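Local coordinates for poly-gamma-glutamate hydrolase (Bacillus phage phiNIT1, PDB 3A9L), which hydrolyses the gamma-glutamyl linkages of bacterial poly-gamma-glutamate as a zinc peptidase, at residues F84-P87 / M88-C91; W180-A183 / N184-N187. One frame throughout, in Å; residues are numbered along the deposited sequence.

Contact 1. Residues F84-P87 / M88-C91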
loop_
_atom_site.group_PDB
_atom_site.type_symbol
_atom_site.label_atom_id
_atom_site.label_comp_id
_atom_site.label_asym_id
_atom_site.label_seq_id
_atom_site.Cartn_x
_atom_site.Cartn_y
_atom_site.Cartn_z
ATOM N N PHE A 84 -1.742 12.684 -14.650
ATOM C CA PHE A 84 -1.264 11.640 -13.767
ATOM C C PHE A 84 -2.244 10.519 -13.848
ATOM O O PHE A 84 -3.430 10.656 -13.518
ATOM C CB PHE A 84 -1.076 12.134 -12.336
ATOM C CG PHE A 84 -0.498 11.085 -11.408
ATOM C CD1 PHE A 84 -1.333 10.194 -10.752
ATOM C CD2 PHE A 84 0.868 11.001 -11.201
ATOM C CE1 PHE A 84 -0.822 9.246 -9.903
ATOM C CE2 PHE A 84 1.391 10.046 -10.355
ATOM C CZ PHE A 84 0.552 9.189 -9.694
ATOM N N ASP A 85 -1.719 9.404 -14.311
ATOM C CA ASP A 85 -2.566 8.304 -14.724
ATOM C C ASP A 85 -2.093 6.949 -14.177
ATOM O O ASP A 85 -2.451 5.921 -14.710
ATOM C CB ASP A 85 -2.700 8.297 -16.268
ATOM C CG ASP A 85 -1.442 7.807 -16.986
ATOM O OD1 ASP A 85 -0.345 7.967 -16.457
ATOM O OD2 ASP A 85 -1.564 7.283 -18.117
ATOM N N GLU A 86 -1.323 6.949 -13.093
ATOM C CA GLU A 86 -0.857 5.684 -12.536
ATOM C C GLU A 86 -2.099 4.796 -12.322
ATOM O O GLU A 86 -3.063 5.210 -11.653
ATOM C CB GLU A 86 -0.066 5.939 -11.259
ATOM C CG GLU A 86 0.764 4.773 -10.753
ATOM C CD GLU A 86 -0.099 3.769 -10.061
ATOM O OE1 GLU A 86 -0.817 4.178 -9.125
ATOM O OE2 GLU A 86 -0.133 2.605 -10.523
ATOM N N PRO A 87 -2.106 3.586 -12.904
ATOM C CA PRO A 87 -3.362 2.850 -12.877
ATOM C C PRO A 87 -3.903 2.506 -11.479
ATOM O O PRO A 87 -5.118 2.460 -11.282
ATOM C CB PRO A 87 -3.039 1.576 -13.683
ATOM C CG PRO A 87 -1.590 1.481 -13.682
ATOM C CD PRO A 87 -1.144 2.918 -13.788
ATOM N N MET A 88 -3.020 2.296 -10.509
ATOM C CA MET A 88 -3.517 1.933 -9.195
ATOM C C MET A 88 -4.205 3.120 -8.525
ATOM O O MET A 88 -5.259 2.940 -7.916
ATOM C CB MET A 88 -2.431 1.302 -8.347
ATOM C CG MET A 88 -2.031 -0.051 -8.841
ATOM S SD MET A 88 -1.085 -0.872 -7.570
ATOM C CE MET A 88 0.361 0.200 -7.549
ATOM N N ALA A 89 -3.608 4.312 -8.675
ATOM C CA ALA A 89 -4.180 5.594 -8.283
ATOM C C ALA A 89 -5.606 5.803 -8.830
ATOM O O ALA A 89 -6.532 6.039 -8.070
ATOM C CB ALA A 89 -3.264 6.743 -8.746
ATOM N N VAL A 90 -5.752 5.678 -10.146
ATOM C CA VAL A 90 -7.021 5.815 -10.847
ATOM C C VAL A 90 -8.050 4.795 -10.368
ATOM O O VAL A 90 -9.239 5.106 -10.278
ATOM C CB VAL A 90 -6.825 5.621 -12.367
ATOM C CG1 VAL A 90 -8.120 5.797 -13.126
ATOM C CG2 VAL A 90 -5.745 6.572 -12.902
ATOM N N CYS A 91 -7.600 3.578 -10.089
ATOM C CA CYS A 91 -8.494 2.582 -9.533
ATOM C C CYS A 91 -8.915 3.052 -8.121
ATOM O O CYS A 91 -10.089 3.107 -7.804
ATOM C CB CYS A 91 -7.833 1.204 -9.554
ATOM S SG CYS A 91 -8.921 -0.155 -9.160
#
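The carboxylate of Glu86 grips two backbone N-H groups at the start of helix 87-94. OE1 of Glu86 accepts from Ala89 N at 2.8 Å and OE2 of Glu86 from Met88 N at 2.9 Å, both donors standing above the carboxylate plane. A bend at chi2 (-78°) folds the chain back so that the carboxylate faces these amides; Tyr64 OH adds a further hydrogen bond to OE1, and the three bonds together hold this buried group in place. Backbone bonds begin the helix: Val90 N to Glu86 O at 3.1 Å, almost straight at 172°, and Cys91 N to Pro87 O at 3.0 Å.

One apolar contact accompanies the polar ones. Ala89 CB meets the Phe84 ring at its edge, in the ring plane, 3.7 Å from CE1. Separately, Val90 CG2 comes within 3.3 Å of Glu86 O. Phe84 and Ala89 both pack on Tyr64 of strand 62-68, and Pro87, Met88 and Cys91 touch the second subunit. The Phe84 side chain is about 5 Å from that of the zinc ligand His40. With Glu86 at the N-cap and proline opening the first turn, this is a side-chain-capped helix N terminus.

Contact 2. Residues W180-A183 / N184-N187; sequences WSKA and NRGN
Arg185 runs back along the preceding chain because its CG stands opposite the carbonyl carbon (chi1 -80°) and chi2 is extended (164°), with the bend coming only at chi3; the guanidinium thus arrives beside Trp180 O. NE of Arg185 donates to that oxygen at 2.4 Å, a bond so short that its exact length is doubtful, and NH2 of Arg185 adds a weak one to the same atom, so the carbonyl lies at the edge of the flat group. Lys182 covers one face: its CA sits 3.2 Å above the guanidinium plane, over the centre. The Lys182 side chain crosses that of Arg185 at about a right angle, CG of Lys182 coming within 3.5 Å of NH1 of Arg185. Lys182 NZ and Arg185 NH1 lie 5.0 Å apart, not in contact.

The backbone here forms a short 3-10 segment starting at Lys182, with i to i+3 bonds from Asn184 N to Ser181 O (2.7 Å) and from Arg185 N to Lys182 O (3.0 Å). A type I beta turn, Asn184 to Asn187, follows directly.

Across this turn Asn187 ND2 donates to Asn184 OD1, though the modelled length is doubtfully short. Asn184 ND2 donates to the carbonyl oxygens of Gln176 and Asp179, fixing the amide from its other end. A water accepts from Gly186 N at 2.9 Å; its approach to Ala183 O is too short to be trusted in detail. Trp180 makes a cation-pi contact with Arg172 and, like Arg185, packs on Val46 and Phe175; its side chain is about 7 Å from that of the zinc ligand Glu45.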
loop_
_atom_site.group_PDB
_atom_site.type_symbol
_atom_site.label_atom_id
_atom_site.label_comp_id
_atom_site.label_asym_id
_atom_site.label_seq_id
_atom_site.Cartn_x
_atom_site.Cartn_y
_atom_site.Cartn_z
ATOM N N TRP A 180 14.316 20.119 5.925
ATOM C CA TRP A 180 13.533 19.007 5.397
ATOM C C TRP A 180 14.342 17.814 4.874
ATOM O O TRP A 180 13.817 17.001 4.120
ATOM C CB TRP A 180 12.426 19.461 4.412
ATOM C CG TRP A 180 12.850 19.949 3.070
ATOM C CD1 TRP A 180 14.068 19.780 2.463
ATOM C CD2 TRP A 180 12.021 20.633 2.127
ATOM N NE1 TRP A 180 14.045 20.341 1.204
ATOM C CE2 TRP A 180 12.805 20.876 0.976
ATOM C CE3 TRP A 180 10.682 21.077 2.148
ATOM C CZ2 TRP A 180 12.307 21.547 -0.140
ATOM C CZ3 TRP A 180 10.180 21.751 1.024
ATOM C CH2 TRP A 180 11.000 21.982 -0.101
ATOM N N SER A 181 15.592 17.660 5.311
ATOM C CA SER A 181 16.393 16.521 4.811
ATOM C C SER A 181 15.768 15.186 5.219
ATOM O O SER A 181 15.142 15.074 6.299
ATOM C CB SER A 181 17.873 16.625 5.208
ATOM O OG SER A 181 18.070 16.526 6.609
ATOM N N LYS A 182 15.907 14.181 4.348
ATOM C CA LYS A 182 15.228 12.900 4.577
ATOM C C LYS A 182 15.536 12.403 5.973
ATOM O O LYS A 182 14.644 11.925 6.688
ATOM C CB LYS A 182 15.608 11.837 3.526
ATOM C CG LYS A 182 14.497 10.793 3.237
ATOM C CD LYS A 182 14.441 9.628 4.258
ATOM C CE LYS A 182 13.022 9.060 4.421
ATOM N NZ LYS A 182 12.452 8.546 3.141
ATOM N N ALA A 183 16.806 12.559 6.356
ATOM C CA ALA A 183 17.332 12.024 7.603
ATOM C C ALA A 183 16.566 12.594 8.778
ATOM O O ALA A 183 16.454 11.985 9.842
ATOM C CB ALA A 183 18.812 12.375 7.707
ATOM N N ASN A 184 16.020 13.775 8.546
ATOM C CA ASN A 184 15.335 14.541 9.558
ATOM C C ASN A 184 13.822 14.635 9.396
ATOM O O ASN A 184 13.172 15.369 10.123
ATOM C CB ASN A 184 15.909 15.953 9.585
ATOM C CG ASN A 184 15.516 16.696 10.832
ATOM O OD1 ASN A 184 15.732 16.208 11.942
ATOM N ND2 ASN A 184 14.907 17.861 10.664
ATOM N N ARG A 185 13.246 13.902 8.454
ATOM C CA ARG A 185 11.797 13.998 8.231
ATOM C C ARG A 185 10.949 13.271 9.281
ATOM O O ARG A 185 9.719 13.379 9.289
ATOM C CB ARG A 185 11.439 13.574 6.795
ATOM C CG ARG A 185 11.713 14.692 5.820
ATOM C CD ARG A 185 11.743 14.188 4.410
ATOM N NE ARG A 185 12.775 14.850 3.625
ATOM C CZ ARG A 185 13.181 14.431 2.431
ATOM N NH1 ARG A 185 12.618 13.362 1.852
ATOM N NH2 ARG A 185 14.138 15.082 1.819
ATOM N N GLY A 186 11.616 12.544 10.180
ATOM C CA GLY A 186 10.940 11.970 11.318
ATOM C C GLY A 186 10.713 12.925 12.470
ATOM O O GLY A 186 10.067 12.561 13.450
ATOM N N ASN A 187 11.215 14.151 12.336
ATOM C CA ASN A 187 11.300 15.108 13.428
ATOM C C ASN A 187 10.451 16.334 13.086
ATOM O O ASN A 187 10.936 17.284 12.462
ATOM C CB ASN A 187 12.775 15.521 13.676
ATOM C CG ASN A 187 13.696 14.326 13.930
ATOM O OD1 ASN A 187 13.290 13.345 14.534
ATOM N ND2 ASN A 187 14.943 14.407 13.437
HETATM O O HOH W 1 14.308 11.609 10.895
#

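Overall arrangement
Following the chain from the N terminus, strand 62-68 leads into the loop that ends in contact 1, where residues 84-91 turn into helix 87-94; strand 98-105 comes next. Contact 2, residues 180-187, lies much later, in the loop joining helix 168-173 to the C-terminal helix 190-209. The two are in series, neither nesting nor crossing, and each closes only a local turn. The centres of contact 1 and contact 2 are about 28 Å apart and their nearest atoms about 17 Å, so they do not meet. Contact 1 ties its loop and helix to strand 62-68 and helix 10-16, whereas contact 2 joins its loop to helix 168-173 and to the loop carrying Val46.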